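Long-range contact in regulatory protein AsnC (Escherichia coli, PDB 2CG4), which activates transcription of asnA, regulates its own transcription, and represses gidA expression post-transcriptionally: residues A[85-97]-A[104-116]. The protein carries 1 engineered substitution. Sequence-based numbering, arbitrary orientation.
Sequences ALAKLESLDEVTE and HYSIFIKVMCRSI. With ASN (asparagine), chain C.
Val95 and Glu97 pair with Val111 and Lys110 in an antiparallel beta hairpin of the Lrp/AsnC ligand-binding domain. The register slips by one residue between the two pairs, which marks a beta bulge. Three backbone hydrogen bonds join the two segments. Met112 N donates to Glu94 O (2.9 Å). Thr96 N reaches Lys110 O at 3.0 Å. Lys110 N donates to Glu97 O (3.2 Å).

Apolar contacts join helix 82-90 to the sheet. Leu89 CD1 and Ile107 CD1 meet tip to tip (3.8 Å), and Ala85 CB touches the same methyl of Ile107. The Leu89 and Ile109 side chains meet at an oblique angle, with CD2 of Leu89 4.1 Å from CD1 of Ile109. Ile109 CG1 sits between its backbone N and carbonyl carbon (chi1 72°), and from there CD1 extends to Leu89.

Glu97 and Lys110 lie side by side, both chains extended. Their polar ends go elsewhere: Glu97 OE1 to Tyr99, Lys110 NZ to Tyr99 of the second subunit. Just before strand 107-113, Tyr105 O accepts a hydrogen bond from N of the bound asparagine, and Ser106 O one from its ND2. On the sheet face of Lys110, Met112 CG packs 3.8 Å from Thr96 OG1.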
ATOM      1  N   ALA A  85       4.195  23.749   7.276  1.00 36.05           N
ATOM      2  CA  ALA A  85       5.204  22.799   6.792  1.00 35.11           C
ATOM      3  C   ALA A  85       6.031  23.354   5.629  1.00 33.83           C
ATOM      4  O   ALA A  85       7.258  23.370   5.689  1.00 33.38           O
ATOM      5  CB  ALA A  85       4.545  21.479   6.395  1.00 36.60           C
ATOM      6  N   LEU A  86       5.356  23.803   4.576  1.00 32.25           N
ATOM      7  CA  LEU A  86       6.034  24.397   3.421  1.00 31.65           C
ATOM      8  C   LEU A  86       6.949  25.567   3.797  1.00 31.69           C
ATOM      9  O   LEU A  86       8.076  25.661   3.318  1.00 32.36           O
ATOM     10  CB  LEU A  86       5.012  24.833   2.364  1.00 30.94           C
ATOM     11  CG  LEU A  86       5.536  25.405   1.039  1.00 31.87           C
ATOM     12  CD1 LEU A  86       6.127  24.322   0.112  1.00 25.33           C
ATOM     13  CD2 LEU A  86       4.435  26.191   0.330  1.00 30.48           C
ATOM     14  N   ALA A  87       6.460  26.456   4.655  1.00 32.47           N
ATOM     15  CA  ALA A  87       7.235  27.611   5.112  1.00 31.33           C
ATOM     16  C   ALA A  87       8.533  27.222   5.837  1.00 31.80           C
ATOM     17  O   ALA A  87       9.564  27.872   5.667  1.00 32.27           O
ATOM     18  CB  ALA A  87       6.380  28.479   5.993  1.00 31.75           C
ATOM     19  N   LYS A  88       8.476  26.167   6.647  1.00 31.74           N
ATOM     20  CA  LYS A  88       9.670  25.604   7.277  1.00 31.92           C
ATOM     21  C   LYS A  88      10.615  24.931   6.277  1.00 32.59           C
ATOM     22  O   LYS A  88      11.840  25.013   6.421  1.00 32.69           O
ATOM     23  CB  LYS A  88       9.294  24.584   8.352  1.00 31.90           C
ATOM     24  CG  LYS A  88       8.107  24.944   9.203  1.00 33.47           C
ATOM     25  CD  LYS A  88       8.503  25.249  10.624  1.00 34.50           C
ATOM     26  CE  LYS A  88       7.287  25.672  11.438  1.00 35.47           C
ATOM     27  NZ  LYS A  88       6.713  24.539  12.212  1.00 34.18           N
ATOM     28  N   LEU A  89      10.058  24.236   5.287  1.00 32.69           N
ATOM     29  CA  LEU A  89      10.888  23.500   4.338  1.00 32.10           C
ATOM     30  C   LEU A  89      11.679  24.470   3.498  1.00 32.73           C
ATOM     31  O   LEU A  89      12.846  24.225   3.204  1.00 34.17           O
ATOM     32  CB  LEU A  89      10.051  22.590   3.437  1.00 31.79           C
ATOM     33  CG  LEU A  89       9.541  21.280   4.049  1.00 33.36           C
ATOM     34  CD1 LEU A  89       8.415  20.731   3.201  1.00 31.87           C
ATOM     35  CD2 LEU A  89      10.670  20.249   4.208  1.00 32.16           C
ATOM     36  N   GLU A  90      11.044  25.576   3.119  1.00 33.45           N
ATOM     37  CA  GLU A  90      11.598  26.480   2.116  1.00 34.41           C
ATOM     38  C   GLU A  90      12.861  27.179   2.627  1.00 34.44           C
ATOM     39  O   GLU A  90      13.721  27.565   1.845  1.00 33.90           O
ATOM     40  CB  GLU A  90      10.532  27.480   1.621  1.00 33.03           C
ATOM     41  CG  GLU A  90      10.790  28.940   1.968  1.00 38.55           C
ATOM     42  CD  GLU A  90      11.675  29.659   0.962  1.00 39.72           C
ATOM     43  OE1 GLU A  90      11.558  29.404  -0.255  1.00 42.64           O
ATOM     44  OE2 GLU A  90      12.491  30.496   1.389  1.00 41.14           O
ATOM     45  N   SER A  91      12.975  27.309   3.943  1.00 35.91           N
ATOM     46  CA  SER A  91      14.199  27.820   4.566  1.00 37.58           C
ATOM     47  C   SER A  91      15.428  26.921   4.360  1.00 37.54           C
ATOM     48  O   SER A  91      16.547  27.312   4.696  1.00 38.80           O
ATOM     49  CB  SER A  91      13.979  28.064   6.061  1.00 36.92           C
ATOM     50  OG  SER A  91      12.710  28.647   6.291  1.00 39.91           O
ATOM     51  N   LEU A  92      15.225  25.729   3.814  1.00 36.55           N
ATOM     52  CA  LEU A  92      16.312  24.762   3.696  1.00 36.20           C
ATOM     53  C   LEU A  92      16.899  24.752   2.293  1.00 36.49           C
ATOM     54  O   LEU A  92      16.170  24.624   1.312  1.00 36.90           O
ATOM     55  CB  LEU A  92      15.838  23.356   4.083  1.00 35.24           C
ATOM     56  CG  LEU A  92      15.227  23.213   5.481  1.00 35.93           C
ATOM     57  CD1 LEU A  92      14.539  21.865   5.663  1.00 31.66           C
ATOM     58  CD2 LEU A  92      16.285  23.448   6.552  1.00 34.02           C
ATOM     59  N   ASP A  93      18.222  24.875   2.209  1.00 37.02           N
ATOM     60  CA  ASP A  93      18.915  25.001   0.930  1.00 37.58           C
ATOM     61  C   ASP A  93      19.030  23.674   0.181  1.00 36.02           C
ATOM     62  O   ASP A  93      19.242  23.655  -1.028  1.00 35.24           O
ATOM     63  CB  ASP A  93      20.315  25.590   1.138  1.00 39.69           C
ATOM     64  CG  ASP A  93      20.279  27.047   1.578  1.00 46.31           C
ATOM     65  OD1 ASP A  93      19.265  27.734   1.297  1.00 48.69           O
ATOM     66  OD2 ASP A  93      21.269  27.496   2.208  1.00 51.13           O
ATOM     67  N   GLU A  94      18.905  22.570   0.912  1.00 34.48           N
ATOM     68  CA  GLU A  94      19.019  21.237   0.327  1.00 33.03           C
ATOM     69  C   GLU A  94      17.739  20.850  -0.425  1.00 31.50           C
ATOM     70  O   GLU A  94      17.758  19.991  -1.323  1.00 30.53           O
ATOM     71  CB  GLU A  94      19.357  20.210   1.416  1.00 32.87           C
ATOM     72  CG  GLU A  94      19.030  20.683   2.829  1.00 36.57           C
ATOM     73  CD  GLU A  94      20.166  21.450   3.490  1.00 40.66           C
ATOM     74  OE1 GLU A  94      21.338  21.141   3.197  1.00 44.29           O
ATOM     75  OE2 GLU A  94      19.891  22.352   4.313  1.00 40.08           O
ATOM     76  N   VAL A  95      16.641  21.512  -0.058  1.00 29.51           N
ATOM     77  CA  VAL A  95      15.374  21.409  -0.774  1.00 26.64           C
ATOM     78  C   VAL A  95      15.378  22.314  -1.992  1.00 26.98           C
ATOM     79  O   VAL A  95      15.238  23.537  -1.849  1.00 27.34           O
ATOM     80  CB  VAL A  95      14.203  21.865   0.096  1.00 27.53           C
ATOM     81  CG1 VAL A  95      12.901  21.708  -0.663  1.00 25.66           C
ATOM     82  CG2 VAL A  95      14.178  21.112   1.436  1.00 23.76           C
ATOM     83  N   THR A  96      15.511  21.717  -3.178  1.00 23.15           N
ATOM     84  CA  THR A  96      15.546  22.457  -4.417  1.00 23.17           C
ATOM     85  C   THR A  96      14.180  22.589  -5.114  1.00 24.37           C
ATOM     86  O   THR A  96      14.004  23.425  -6.001  1.00 24.12           O
ATOM     87  CB  THR A  96      16.540  21.822  -5.414  1.00 24.59           C
ATOM     88  OG1 THR A  96      16.219  20.438  -5.596  1.00 22.97           O
ATOM     89  CG2 THR A  96      17.975  21.948  -4.910  1.00 23.68           C
ATOM     90  N   GLU A  97      13.216  21.754  -4.739  1.00 23.31           N
ATOM     91  CA  GLU A  97      11.926  21.749  -5.423  1.00 21.53           C
ATOM     92  C   GLU A  97      10.902  21.275  -4.435  1.00 20.26           C
ATOM     93  O   GLU A  97      11.236  20.571  -3.488  1.00 20.24           O
ATOM     94  CB  GLU A  97      11.936  20.778  -6.612  1.00 20.16           C
ATOM     95  CG  GLU A  97      13.032  21.020  -7.618  1.00 22.21           C
ATOM     96  CD  GLU A  97      12.880  20.161  -8.880  1.00 25.88           C
ATOM     97  OE1 GLU A  97      12.061  19.214  -8.878  1.00 26.57           O
ATOM     98  OE2 GLU A  97      13.589  20.431  -9.876  1.00 33.32           O
ATOM     99  N   HIS A 104      -0.567   9.979  -2.513  1.00 31.72           N
ATOM    100  CA  HIS A 104      -0.485   9.687  -1.071  1.00 33.51           C
ATOM    101  C   HIS A 104       0.054  10.832  -0.212  1.00 32.35           C
ATOM    102  O   HIS A 104      -0.347  10.987   0.939  1.00 32.65           O
ATOM    103  CB  HIS A 104       0.361   8.431  -0.799  1.00 35.24           C
ATOM    104  CG  HIS A 104      -0.235   7.168  -1.337  1.00 42.36           C
ATOM    105  ND1 HIS A 104       0.125   6.639  -2.559  1.00 49.63           N
ATOM    106  CD2 HIS A 104      -1.168   6.332  -0.824  1.00 48.23           C
ATOM    107  CE1 HIS A 104      -0.563   5.531  -2.776  1.00 50.96           C
ATOM    108  NE2 HIS A 104      -1.356   5.323  -1.739  1.00 52.45           N
ATOM    109  N   TYR A 105       0.990  11.604  -0.764  1.00 30.74           N
ATOM    110  CA  TYR A 105       1.818  12.506   0.024  1.00 26.72           C
ATOM    111  C   TYR A 105       1.159  13.883   0.095  1.00 27.06           C
ATOM    112  O   TYR A 105       0.494  14.295  -0.859  1.00 25.84           O
ATOM    113  CB  TYR A 105       3.209  12.635  -0.604  1.00 25.53           C
ATOM    114  CG  TYR A 105       3.965  11.336  -0.777  1.00 23.24           C
ATOM    115  CD1 TYR A 105       4.369  10.904  -2.037  1.00 25.91           C
ATOM    116  CD2 TYR A 105       4.281  10.544   0.317  1.00 20.44           C
ATOM    117  CE1 TYR A 105       5.074   9.707  -2.196  1.00 24.97           C
ATOM    118  CE2 TYR A 105       4.975   9.368   0.172  1.00 22.17           C
ATOM    119  CZ  TYR A 105       5.365   8.946  -1.085  1.00 24.89           C
ATOM    120  OH  TYR A 105       6.057   7.755  -1.216  1.00 24.51           O
ATOM    121  N   SER A 106       1.353  14.586   1.216  1.00 24.54           N
ATOM    122  CA  SER A 106       0.964  15.996   1.329  1.00 24.18           C
ATOM    123  C   SER A 106       1.874  16.937   0.520  1.00 24.01           C
ATOM    124  O   SER A 106       1.399  17.803  -0.237  1.00 20.95           O
ATOM    125  CB  SER A 106       0.951  16.442   2.799  1.00 24.99           C
ATOM    126  OG  SER A 106       0.523  15.403   3.680  1.00 28.65           O
ATOM    127  N   ILE A 107       3.181  16.776   0.707  1.00 24.02           N
ATOM    128  CA  ILE A 107       4.183  17.507  -0.072  1.00 24.30           C
ATOM    129  C   ILE A 107       5.153  16.510  -0.698  1.00 24.68           C
ATOM    130  O   ILE A 107       5.474  15.488  -0.092  1.00 25.24           O
ATOM    131  CB  ILE A 107       4.964  18.504   0.800  1.00 24.40           C
ATOM    132  CG1 ILE A 107       4.041  19.124   1.863  1.00 24.68           C
ATOM    133  CG2 ILE A 107       5.599  19.587  -0.069  1.00 25.32           C
ATOM    134  CD1 ILE A 107       4.718  20.069   2.803  1.00 22.35           C
ATOM    135  N   PHE A 108       5.590  16.793  -1.919  1.00 23.08           N
ATOM    136  CA  PHE A 108       6.602  15.990  -2.580  1.00 23.49           C
ATOM    137  C   PHE A 108       7.767  16.930  -2.918  1.00 23.60           C
ATOM    138  O   PHE A 108       7.575  17.932  -3.596  1.00 25.51           O
ATOM    139  CB  PHE A 108       6.004  15.352  -3.847  1.00 23.66           C
ATOM    140  CG  PHE A 108       6.858  14.279  -4.467  1.00 24.36           C
ATOM    141  CD1 PHE A 108       7.190  13.130  -3.755  1.00 27.47           C
ATOM    142  CD2 PHE A 108       7.303  14.402  -5.775  1.00 29.98           C
ATOM    143  CE1 PHE A 108       7.971  12.130  -4.322  1.00 22.54           C
ATOM    144  CE2 PHE A 108       8.086  13.403  -6.361  1.00 28.65           C
ATOM    145  CZ  PHE A 108       8.421  12.266  -5.626  1.00 27.32           C
ATOM    146  N   ILE A 109       8.957  16.626  -2.420  1.00 22.67           N
ATOM    147  CA  ILE A 109      10.086  17.537  -2.523  1.00 22.09           C
ATOM    148  C   ILE A 109      11.284  16.806  -3.092  1.00 23.25           C
ATOM    149  O   ILE A 109      11.394  15.595  -2.964  1.00 22.62           O
ATOM    150  CB  ILE A 109      10.490  18.166  -1.149  1.00 21.17           C
ATOM    151  CG1 ILE A 109      11.148  17.120  -0.252  1.00 21.88           C
ATOM    152  CG2 ILE A 109       9.284  18.815  -0.456  1.00 17.86           C
ATOM    153  CD1 ILE A 109      11.496  17.624   1.162  1.00 21.89           C
ATOM    154  N   LYS A 110      12.169  17.561  -3.736  1.00 24.75           N
ATOM    155  CA  LYS A 110      13.508  17.089  -4.063  1.00 26.04           C
ATOM    156  C   LYS A 110      14.514  17.671  -3.092  1.00 27.64           C
ATOM    157  O   LYS A 110      14.499  18.875  -2.838  1.00 27.82           O
ATOM    158  CB  LYS A 110      13.883  17.510  -5.473  1.00 25.02           C
ATOM    159  CG  LYS A 110      14.684  16.489  -6.213  1.00 24.14           C
ATOM    160  CD  LYS A 110      15.338  17.120  -7.413  1.00 23.91           C
ATOM    161  CE  LYS A 110      15.873  16.060  -8.376  1.00 26.49           C
ATOM    162  NZ  LYS A 110      16.350  16.715  -9.629  1.00 23.82           N
ATOM    163  N   VAL A 111      15.372  16.821  -2.528  1.00 29.05           N
ATOM    164  CA  VAL A 111      16.554  17.322  -1.854  1.00 30.71           C
ATOM    165  C   VAL A 111      17.829  16.780  -2.475  1.00 32.02           C
ATOM    166  O   VAL A 111      17.900  15.619  -2.869  1.00 32.57           O
ATOM    167  CB  VAL A 111      16.497  17.136  -0.309  1.00 30.53           C
ATOM    168  CG1 VAL A 111      15.094  16.772   0.132  1.00 32.25           C
ATOM    169  CG2 VAL A 111      17.524  16.132   0.180  1.00 29.68           C
ATOM    170  N   MET A 112      18.817  17.662  -2.587  1.00 33.36           N
ATOM    171  CA  MET A 112      20.093  17.370  -3.224  1.00 33.47           C
ATOM    172  C   MET A 112      21.184  17.357  -2.170  1.00 33.87           C
ATOM    173  O   MET A 112      21.414  18.365  -1.499  1.00 34.14           O
ATOM    174  CB  MET A 112      20.403  18.448  -4.256  1.00 33.89           C
ATOM    175  CG  MET A 112      19.488  18.428  -5.462  1.00 35.87           C
ATOM    176  SD  MET A 112      19.670  16.903  -6.395  1.00 38.53           S
ATOM    177  CE  MET A 112      21.326  17.085  -7.040  1.00 38.26           C
ATOM    178  N   CYS A 113      21.841  16.213  -2.009  1.00 35.09           N
ATOM    179  CA  CYS A 113      22.834  16.042  -0.944  1.00 36.36           C
ATOM    180  C   CYS A 113      24.151  15.478  -1.465  1.00 36.52           C
ATOM    181  O   CYS A 113      24.200  14.870  -2.530  1.00 37.42           O
ATOM    182  CB  CYS A 113      22.280  15.146   0.162  1.00 35.81           C
ATOM    183  SG  CYS A 113      21.228  16.018   1.334  1.00 39.26           S
ATOM    184  N   ARG A 114      25.219  15.670  -0.704  1.00 38.06           N
ATOM    185  CA  ARG A 114      26.534  15.181  -1.099  1.00 39.12           C
ATOM    186  C   ARG A 114      26.753  13.694  -0.813  1.00 38.88           C
ATOM    187  O   ARG A 114      27.361  12.984  -1.626  1.00 38.58           O
ATOM    188  CB  ARG A 114      27.630  16.013  -0.444  1.00 39.81           C
ATOM    189  CG  ARG A 114      27.966  17.277  -1.207  1.00 42.73           C
ATOM    190  CD  ARG A 114      28.911  18.156  -0.407  1.00 46.82           C
ATOM    191  NE  ARG A 114      28.640  19.572  -0.638  1.00 52.39           N
ATOM    192  CZ  ARG A 114      28.978  20.219  -1.750  1.00 55.83           C
ATOM    193  NH1 ARG A 114      29.598  19.570  -2.730  1.00 54.71           N
ATOM    194  NH2 ARG A 114      28.691  21.510  -1.886  1.00 57.47           N
ATOM    195  N   SER A 115      26.256  13.223   0.329  1.00 38.32           N
ATOM    196  CA  SER A 115      26.445  11.824   0.725  1.00 37.99           C
ATOM    197  C   SER A 115      25.248  11.311   1.513  1.00 38.25           C
ATOM    198  O   SER A 115      24.415  12.101   1.966  1.00 38.00           O
ATOM    199  CB  SER A 115      27.705  11.686   1.578  1.00 37.86           C
ATOM    200  OG  SER A 115      27.540  12.366   2.816  1.00 38.37           O
ATOM    201  N   ILE A 116      25.163   9.995   1.706  1.00 38.79           N
ATOM    202  CA  ILE A 116      24.090   9.466   2.541  1.00 39.37           C
ATOM    203  C   ILE A 116      24.266   9.866   4.008  1.00 38.65           C
ATOM    204  O   ILE A 116      23.301   9.899   4.757  1.00 38.04           O
ATOM    205  CB  ILE A 116      23.842   7.930   2.389  1.00 39.86           C
ATOM    206  CG1 ILE A 116      24.573   7.137   3.468  1.00 42.73           C
ATOM    207  CG2 ILE A 116      24.176   7.425   0.983  1.00 42.39           C
ATOM    208  CD1 ILE A 116      23.756   5.985   3.999  1.00 45.24           C
TER
HETATM  209  N   ASN C1153      -2.370  14.103  -1.662  1.00 33.04           N
HETATM  210  CA  ASN C1153      -3.518  15.055  -1.702  1.00 32.27           C
HETATM  211  C   ASN C1153      -4.649  14.562  -2.564  1.00 31.97           C
HETATM  212  O   ASN C1153      -4.437  14.021  -3.655  1.00 32.82           O
HETATM  213  CB  ASN C1153      -3.071  16.426  -2.178  1.00 31.20           C
HETATM  214  CG  ASN C1153      -2.167  17.098  -1.191  1.00 31.38           C
HETATM  215  OD1 ASN C1153      -2.531  17.295  -0.030  1.00 29.42           O
HETATM  216  ND2 ASN C1153      -0.970  17.437  -1.633  1.00 33.29           N
HETATM  217  OXT ASN C1153      -5.793  14.688  -2.147  1.00 31.44           O
HETATM  218  O   HOH W   1      20.972  21.322  -2.594  1.00 48.00           O
HETATM  219  O   HOH W   2      23.141  20.478   0.370  1.00 41.85           O